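PDB 2Z0T: ASCH domain-containing protein from Pyrococcus horikoshii, which probably binds RNA by way of an ASCH domain of the PUA superfamily, its precise role and target remaining unknown. Local coordinates for residues Lys21-Arg32 with Arg94-Ile105. Numbering follows the deposited sequence.
Sequences KIEGRLYDEKRR and REKKYGVVAIEI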
ATOM      1  N   LYS A  21       5.800  -0.832   6.375  1.00 14.63           N
ATOM      2  CA  LYS A  21       6.301  -2.011   5.677  1.00 16.15           C
ATOM      3  C   LYS A  21       5.314  -2.558   4.657  1.00 14.14           C
ATOM      4  O   LYS A  21       5.625  -3.499   3.926  1.00 14.46           O
ATOM      5  CB  LYS A  21       6.633  -3.110   6.691  1.00 20.33           C
ATOM      6  CG  LYS A  21       7.637  -2.696   7.760  1.00 24.02           C
ATOM      7  CD  LYS A  21       7.897  -3.825   8.751  1.00 29.59           C
ATOM      8  CE  LYS A  21       8.516  -5.041   8.065  1.00 32.85           C
ATOM      9  NZ  LYS A  21       9.810  -4.710   7.404  1.00 36.02           N
ATOM     10  N   ILE A  22       4.129  -1.960   4.617  1.00 12.44           N
ATOM     11  CA  ILE A  22       3.069  -2.386   3.717  1.00 12.66           C
ATOM     12  C   ILE A  22       2.495  -1.199   2.955  1.00 12.63           C
ATOM     13  O   ILE A  22       2.302  -0.126   3.526  1.00 13.50           O
ATOM     14  CB  ILE A  22       1.899  -3.024   4.509  1.00 13.03           C
ATOM     15  CG1 ILE A  22       2.408  -4.194   5.355  1.00 15.24           C
ATOM     16  CG2 ILE A  22       0.791  -3.463   3.551  1.00 17.63           C
ATOM     17  CD1 ILE A  22       2.993  -5.341   4.547  1.00 12.27           C
ATOM     18  N   GLU A  23       2.229  -1.390   1.666  1.00 12.81           N
ATOM     19  CA  GLU A  23       1.614  -0.338   0.871  1.00 13.13           C
ATOM     20  C   GLU A  23       0.255  -0.872   0.440  1.00 13.97           C
ATOM     21  O   GLU A  23       0.169  -1.888  -0.250  1.00 14.90           O
ATOM     22  CB  GLU A  23       2.445   0.005  -0.365  1.00 17.06           C
ATOM     23  CG  GLU A  23       1.729   0.942  -1.355  1.00 17.75           C
ATOM     24  CD  GLU A  23       1.332   2.288  -0.750  1.00 19.64           C
ATOM     25  OE1 GLU A  23       1.642   2.537   0.434  1.00 20.31           O
ATOM     26  OE2 GLU A  23       0.706   3.102  -1.464  1.00 17.18           O
ATOM     27  N   GLY A  24      -0.800  -0.191   0.870  1.00 14.82           N
ATOM     28  CA  GLY A  24      -2.143  -0.607   0.513  1.00 13.71           C
ATOM     29  C   GLY A  24      -2.602   0.127  -0.729  1.00 13.33           C
ATOM     30  O   GLY A  24      -2.381   1.330  -0.859  1.00 13.92           O
ATOM     31  N   ARG A  25      -3.241  -0.602  -1.639  1.00 12.58           N
ATOM     32  CA  ARG A  25      -3.734  -0.049  -2.894  1.00 13.54           C
ATOM     33  C   ARG A  25      -5.002  -0.782  -3.298  1.00 15.01           C
ATOM     34  O   ARG A  25      -5.339  -1.819  -2.727  1.00 12.35           O
ATOM     35  CB  ARG A  25      -2.703  -0.271  -4.007  1.00 16.58           C
ATOM     36  CG  ARG A  25      -1.403   0.466  -3.827  1.00 16.49           C
ATOM     37  CD  ARG A  25      -1.486   1.856  -4.407  1.00 17.22           C
ATOM     38  NE  ARG A  25      -0.386   2.675  -3.921  1.00 17.19           N
ATOM     39  CZ  ARG A  25       0.117   3.717  -4.570  1.00 19.82           C
ATOM     40  NH1 ARG A  25      -0.379   4.074  -5.748  1.00 17.01           N
ATOM     41  NH2 ARG A  25       1.119   4.397  -4.032  1.00 19.72           N
ATOM     42  N   LEU A  26      -5.707  -0.239  -4.284  1.00 14.55           N
ATOM     43  CA  LEU A  26      -6.883  -0.919  -4.801  1.00 17.05           C
ATOM     44  C   LEU A  26      -6.273  -2.046  -5.620  1.00 17.66           C
ATOM     45  O   LEU A  26      -5.259  -1.844  -6.293  1.00 17.19           O
ATOM     46  CB  LEU A  26      -7.685  -0.014  -5.736  1.00 16.70           C
ATOM     47  CG  LEU A  26      -8.665   0.975  -5.110  1.00 18.46           C
ATOM     48  CD1 LEU A  26      -9.250   1.866  -6.196  1.00 21.77           C
ATOM     49  CD2 LEU A  26      -9.766   0.208  -4.390  1.00 19.34           C
ATOM     50  N   TYR A  27      -6.869  -3.229  -5.553  1.00 14.93           N
ATOM     51  CA  TYR A  27      -6.374  -4.365  -6.319  1.00 16.84           C
ATOM     52  C   TYR A  27      -6.961  -4.193  -7.719  1.00 16.02           C
ATOM     53  O   TYR A  27      -7.755  -5.010  -8.179  1.00 13.17           O
ATOM     54  CB  TYR A  27      -6.857  -5.666  -5.668  1.00 16.18           C
ATOM     55  CG  TYR A  27      -6.328  -6.941  -6.290  1.00 17.51           C
ATOM     56  CD1 TYR A  27      -4.969  -7.100  -6.572  1.00 15.93           C
ATOM     57  CD2 TYR A  27      -7.182  -8.014  -6.547  1.00 16.74           C
ATOM     58  CE1 TYR A  27      -4.476  -8.300  -7.091  1.00 14.01           C
ATOM     59  CE2 TYR A  27      -6.700  -9.216  -7.062  1.00 16.22           C
ATOM     60  CZ  TYR A  27      -5.347  -9.350  -7.331  1.00 16.68           C
ATOM     61  OH  TYR A  27      -4.871 -10.535  -7.838  1.00 16.20           O
ATOM     62  N   ASP A  28      -6.568  -3.104  -8.378  1.00 17.69           N
ATOM     63  CA  ASP A  28      -7.062  -2.786  -9.713  1.00 16.63           C
ATOM     64  C   ASP A  28      -6.245  -3.424 -10.833  1.00 19.48           C
ATOM     65  O   ASP A  28      -5.333  -4.212 -10.584  1.00 17.48           O
ATOM     66  CB  ASP A  28      -7.118  -1.266  -9.908  1.00 19.23           C
ATOM     67  CG  ASP A  28      -5.816  -0.580  -9.542  1.00 22.39           C
ATOM     68  OD1 ASP A  28      -4.743  -1.173  -9.769  1.00 20.81           O
ATOM     69  OD2 ASP A  28      -5.865   0.561  -9.034  1.00 24.56           O
ATOM     70  N   GLU A  29      -6.578  -3.079 -12.074  1.00 18.48           N
ATOM     71  CA  GLU A  29      -5.887  -3.642 -13.229  1.00 20.31           C
ATOM     72  C   GLU A  29      -4.368  -3.486 -13.166  1.00 21.09           C
ATOM     73  O   GLU A  29      -3.623  -4.421 -13.473  1.00 22.06           O
ATOM     74  CB  GLU A  29      -6.420  -3.011 -14.521  1.00 20.49           C
ATOM     75  CG  GLU A  29      -7.921  -3.203 -14.726  1.00 26.75           C
ATOM     76  CD  GLU A  29      -8.760  -2.091 -14.109  1.00 31.87           C
ATOM     77  OE1 GLU A  29      -8.297  -1.437 -13.148  1.00 30.02           O
ATOM     78  OE2 GLU A  29      -9.897  -1.879 -14.585  1.00 34.90           O
ATOM     79  N   LYS A  30      -3.912  -2.308 -12.758  1.00 20.89           N
ATOM     80  CA  LYS A  30      -2.482  -2.042 -12.668  1.00 21.28           C
ATOM     81  C   LYS A  30      -1.809  -2.890 -11.596  1.00 20.82           C
ATOM     82  O   LYS A  30      -0.737  -3.448 -11.814  1.00 22.31           O
ATOM     83  CB  LYS A  30      -2.251  -0.557 -12.375  1.00 25.67           C
ATOM     84  CG  LYS A  30      -0.792  -0.165 -12.227  1.00 33.37           C
ATOM     85  CD  LYS A  30      -0.658   1.337 -12.025  1.00 37.21           C
ATOM     86  CE  LYS A  30       0.799   1.766 -11.942  1.00 38.79           C
ATOM     87  NZ  LYS A  30       0.912   3.245 -11.843  1.00 39.30           N
ATOM     88  N   ARG A  31      -2.447  -2.993 -10.438  1.00 19.04           N
ATOM     89  CA  ARG A  31      -1.888  -3.764  -9.332  1.00 17.44           C
ATOM     90  C   ARG A  31      -1.984  -5.281  -9.521  1.00 16.20           C
ATOM     91  O   ARG A  31      -1.220  -6.030  -8.916  1.00 18.76           O
ATOM     92  CB  ARG A  31      -2.581  -3.358  -8.026  1.00 19.08           C
ATOM     93  CG  ARG A  31      -1.768  -2.428  -7.124  1.00 19.69           C
ATOM     94  CD  ARG A  31      -1.262  -1.174  -7.832  1.00 18.67           C
ATOM     95  NE  ARG A  31      -2.332  -0.340  -8.373  1.00 22.50           N
ATOM     96  CZ  ARG A  31      -2.179   0.935  -8.724  1.00 22.30           C
ATOM     97  NH1 ARG A  31      -0.999   1.527  -8.588  1.00 23.25           N
ATOM     98  NH2 ARG A  31      -3.201   1.619  -9.216  1.00 22.11           N
ATOM     99  N   ARG A  32      -2.909  -5.728 -10.367  1.00 15.19           N
ATOM    100  CA  ARG A  32      -3.109  -7.158 -10.605  1.00 14.85           C
ATOM    101  C   ARG A  32      -2.016  -7.851 -11.413  1.00 16.85           C
ATOM    102  O   ARG A  32      -2.150  -9.017 -11.777  1.00 20.77           O
ATOM    103  CB  ARG A  32      -4.470  -7.383 -11.273  1.00 13.61           C
ATOM    104  CG  ARG A  32      -5.630  -7.079 -10.338  1.00 14.36           C
ATOM    105  CD  ARG A  32      -6.988  -7.208 -10.999  1.00 15.29           C
ATOM    106  NE  ARG A  32      -8.053  -7.016 -10.018  1.00 21.16           N
ATOM    107  CZ  ARG A  32      -9.343  -7.229 -10.253  1.00 27.01           C
ATOM    108  NH1 ARG A  32      -9.745  -7.643 -11.448  1.00 28.30           N
ATOM    109  NH2 ARG A  32     -10.230  -7.042  -9.285  1.00 29.86           N
ATOM    110  N   ARG A  94     -15.175   1.558  -6.257  1.00 20.60           N
ATOM    111  CA  ARG A  94     -13.949   0.939  -6.754  1.00 19.22           C
ATOM    112  C   ARG A  94     -13.462  -0.133  -5.783  1.00 17.45           C
ATOM    113  O   ARG A  94     -12.995  -1.192  -6.201  1.00 17.23           O
ATOM    114  CB  ARG A  94     -12.860   1.999  -6.957  1.00 21.81           C
ATOM    115  CG  ARG A  94     -13.084   2.890  -8.170  1.00 25.86           C
ATOM    116  CD  ARG A  94     -12.243   4.160  -8.095  1.00 29.39           C
ATOM    117  NE  ARG A  94     -10.813   3.917  -8.245  1.00 32.68           N
ATOM    118  CZ  ARG A  94      -9.870   4.813  -7.962  1.00 32.63           C
ATOM    119  NH1 ARG A  94     -10.207   6.012  -7.503  1.00 33.08           N
ATOM    120  NH2 ARG A  94      -8.591   4.517  -8.152  1.00 31.29           N
ATOM    121  N   GLU A  95     -13.575   0.147  -4.488  1.00 16.18           N
ATOM    122  CA  GLU A  95     -13.154  -0.795  -3.456  1.00 18.51           C
ATOM    123  C   GLU A  95     -13.940  -2.098  -3.595  1.00 18.52           C
ATOM    124  O   GLU A  95     -13.371  -3.187  -3.567  1.00 18.63           O
ATOM    125  CB  GLU A  95     -13.383  -0.190  -2.065  1.00 18.33           C
ATOM    126  CG  GLU A  95     -12.927  -1.073  -0.911  1.00 16.40           C
ATOM    127  CD  GLU A  95     -13.160  -0.439   0.445  1.00 20.15           C
ATOM    128  OE1 GLU A  95     -13.691   0.692   0.491  1.00 24.94           O
ATOM    129  OE2 GLU A  95     -12.815  -1.072   1.469  1.00 18.41           O
ATOM    130  N   LYS A  96     -15.253  -1.979  -3.753  1.00 18.35           N
ATOM    131  CA  LYS A  96     -16.114  -3.147  -3.904  1.00 18.57           C
ATOM    132  C   LYS A  96     -15.860  -3.886  -5.218  1.00 17.41           C
ATOM    133  O   LYS A  96     -15.931  -5.115  -5.275  1.00 19.01           O
ATOM    134  CB  LYS A  96     -17.587  -2.726  -3.824  1.00 21.95           C
ATOM    135  CG  LYS A  96     -18.099  -2.464  -2.408  1.00 30.34           C
ATOM    136  CD  LYS A  96     -17.240  -1.448  -1.667  1.00 33.98           C
ATOM    137  CE  LYS A  96     -17.808  -1.103  -0.298  1.00 37.73           C
ATOM    138  NZ  LYS A  96     -16.942  -0.129   0.429  1.00 33.80           N
ATOM    139  N   LYS A  97     -15.556  -3.135  -6.271  1.00 16.97           N
ATOM    140  CA  LYS A  97     -15.309  -3.715  -7.587  1.00 17.64           C
ATOM    141  C   LYS A  97     -13.986  -4.470  -7.736  1.00 16.57           C
ATOM    142  O   LYS A  97     -13.936  -5.537  -8.357  1.00 15.20           O
ATOM    143  CB  LYS A  97     -15.365  -2.615  -8.653  1.00 20.78           C
ATOM    144  CG  LYS A  97     -15.037  -3.096 -10.057  1.00 23.64           C
ATOM    145  CD  LYS A  97     -14.966  -1.937 -11.035  1.00 30.00           C
ATOM    146  CE  LYS A  97     -14.639  -2.417 -12.440  1.00 32.28           C
ATOM    147  NZ  LYS A  97     -14.523  -1.273 -13.391  1.00 35.34           N
ATOM    148  N   TYR A  98     -12.920  -3.922  -7.164  1.00 16.19           N
ATOM    149  CA  TYR A  98     -11.589  -4.519  -7.290  1.00 15.18           C
ATOM    150  C   TYR A  98     -11.023  -5.254  -6.085  1.00 16.56           C
ATOM    151  O   TYR A  98     -10.223  -6.179  -6.238  1.00 16.02           O
ATOM    152  CB  TYR A  98     -10.580  -3.436  -7.676  1.00 18.21           C
ATOM    153  CG  TYR A  98     -10.851  -2.760  -8.994  1.00 21.12           C
ATOM    154  CD1 TYR A  98     -10.708  -3.449 -10.196  1.00 24.33           C
ATOM    155  CD2 TYR A  98     -11.245  -1.422  -9.043  1.00 26.22           C
ATOM    156  CE1 TYR A  98     -10.949  -2.825 -11.417  1.00 29.08           C
ATOM    157  CE2 TYR A  98     -11.490  -0.788 -10.259  1.00 27.59           C
ATOM    158  CZ  TYR A  98     -11.339  -1.494 -11.440  1.00 29.31           C
ATOM    159  OH  TYR A  98     -11.579  -0.872 -12.643  1.00 35.13           O
ATOM    160  N   GLY A  99     -11.418  -4.846  -4.887  1.00 14.91           N
ATOM    161  CA  GLY A  99     -10.852  -5.464  -3.705  1.00 15.29           C
ATOM    162  C   GLY A  99      -9.637  -4.622  -3.347  1.00 14.47           C
ATOM    163  O   GLY A  99      -9.341  -3.645  -4.038  1.00 13.84           O
ATOM    164  N   VAL A 100      -8.920  -5.003  -2.293  1.00 13.27           N
ATOM    165  CA  VAL A 100      -7.762  -4.240  -1.835  1.00 13.51           C
ATOM    166  C   VAL A 100      -6.530  -5.123  -1.707  1.00 12.88           C
ATOM    167  O   VAL A 100      -6.624  -6.272  -1.280  1.00 15.43           O
ATOM    168  CB  VAL A 100      -8.060  -3.597  -0.464  1.00 14.18           C
ATOM    169  CG1 VAL A 100      -6.831  -2.880   0.068  1.00 22.30           C
ATOM    170  CG2 VAL A 100      -9.231  -2.631  -0.599  1.00 13.79           C
ATOM    171  N   VAL A 101      -5.370  -4.581  -2.065  1.00 12.32           N
ATOM    172  CA  VAL A 101      -4.146  -5.360  -1.979  1.00 10.84           C
ATOM    173  C   VAL A 101      -3.123  -4.764  -1.018  1.00 13.15           C
ATOM    174  O   VAL A 101      -2.922  -3.547  -0.971  1.00 11.40           O
ATOM    175  CB  VAL A 101      -3.499  -5.534  -3.380  1.00 11.21           C
ATOM    176  CG1 VAL A 101      -3.154  -4.179  -3.973  1.00 14.42           C
ATOM    177  CG2 VAL A 101      -2.251  -6.408  -3.278  1.00 14.40           C
ATOM    178  N   ALA A 102      -2.508  -5.635  -0.223  1.00 10.01           N
ATOM    179  CA  ALA A 102      -1.471  -5.229   0.712  1.00  9.89           C
ATOM    180  C   ALA A 102      -0.161  -5.676   0.065  1.00 10.90           C
ATOM    181  O   ALA A 102       0.081  -6.871  -0.099  1.00 12.10           O
ATOM    182  CB  ALA A 102      -1.656  -5.923   2.058  1.00 11.81           C
ATOM    183  N   ILE A 103       0.667  -4.717  -0.324  1.00 10.33           N
ATOM    184  CA  ILE A 103       1.945  -5.029  -0.958  1.00 11.19           C
ATOM    185  C   ILE A 103       3.050  -4.948   0.091  1.00 10.84           C
ATOM    186  O   ILE A 103       3.346  -3.868   0.601  1.00 11.54           O
ATOM    187  CB  ILE A 103       2.250  -4.026  -2.097  1.00 12.07           C
ATOM    188  CG1 ILE A 103       1.054  -3.946  -3.052  1.00 12.76           C
ATOM    189  CG2 ILE A 103       3.504  -4.447  -2.843  1.00 11.89           C
ATOM    190  CD1 ILE A 103       1.192  -2.877  -4.112  1.00 13.92           C
ATOM    191  N   GLU A 104       3.648  -6.089   0.425  1.00 11.11           N
ATOM    192  CA  GLU A 104       4.724  -6.122   1.413  1.00 12.65           C
ATOM    193  C   GLU A 104       5.962  -5.589   0.711  1.00 10.53           C
ATOM    194  O   GLU A 104       6.396  -6.148  -0.294  1.00 10.91           O
ATOM    195  CB  GLU A 104       4.972  -7.550   1.900  1.00 14.33           C
ATOM    196  CG  GLU A 104       5.893  -7.628   3.116  1.00 16.32           C
ATOM    197  CD  GLU A 104       6.208  -9.057   3.515  1.00 24.56           C
ATOM    198  OE1 GLU A 104       5.310  -9.915   3.397  1.00 24.96           O
ATOM    199  OE2 GLU A 104       7.351  -9.322   3.955  1.00 20.73           O
ATOM    200  N   ILE A 105       6.527  -4.510   1.243  1.00 11.82           N
ATOM    201  CA  ILE A 105       7.680  -3.877   0.614  1.00 13.65           C
ATOM    202  C   ILE A 105       8.917  -3.701   1.488  1.00 13.64           C
ATOM    203  O   ILE A 105       8.834  -3.647   2.718  1.00 15.67           O
ATOM    204  CB  ILE A 105       7.280  -2.498   0.058  1.00 13.89           C
ATOM    205  CG1 ILE A 105       6.689  -1.643   1.183  1.00 14.96           C
ATOM    206  CG2 ILE A 105       6.260  -2.668  -1.061  1.00 13.04           C
ATOM    207  CD1 ILE A 105       6.314  -0.237   0.769  1.00 20.26           C
TER
HETATM  208  O   HOH W   1       8.020  -5.526   4.981  1.00 23.42           O
HETATM  209  O   HOH W   2      10.571  -2.498   5.455  1.00 41.70           O
HETATM  210  O   HOH W   3      -7.618   2.614  -9.876  1.00 28.79           O
HETATM  211  O   HOH W   4     -12.761  -7.541  -9.786  1.00 38.66           O
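The Tyr98 ring meets Asp28 with one face, CB of the aspartate standing 4.1 Å from the ring centroid and almost on its normal in a CH-pi contact; CD of Lys97 lies over the opposite face, offset toward the rim. At the ring's edge comes NH2 of Arg32, whose guanidinium is turned 80° to the ring and takes Tyr98 CD1 over one face. This packing closes the end of an antiparallel strand pair in the mixed five-stranded sheet of the PUA-like ASCH domain: strand 22-26, outermost here, pairs with strand 100-107, whose other neighbour is strand 47-57. Arg32 extends its chain so that NH2 reaches Tyr98 O in both the carbonyl and guanidinium planes at 3.2 Å, on a lone pair, while NE donates to Tyr27 O. Tyr98 O also lies at the edge of the Tyr27 ring, near its plane, and CD1 of that ring abuts Val101 CB. With CG anti to the carbonyl carbon (chi1 -61°), the Tyr98 ring swings over Asp28, and its hydroxyl donates at 2.8 Å to Glu29 OE2, met on the syn side but 27° out of the carboxylate plane, and accepts from Lys97 NZ. An alanine here would probably leave Glu29 OE2 without its hydroxyl partner and uncover Asp28 CB. Asp28 itself is gripped side-on by Arg31, one nitrogen to each oxygen, and its OD1 also takes the Arg31 backbone N in an Asx motif. The ladder runs through the hydrogen-bonded pairs Arg25-Val101 and Glu23-Ile103; at Gly99, positive phi turns the chain from helix 92-98 into its strand. On the face carrying Ile22 and Ala102, CG2 of the isoleucine rests 3.8 Å from the alanine CB, and Ile22 CD1 reaches Glu104 CA at 3.7 Å.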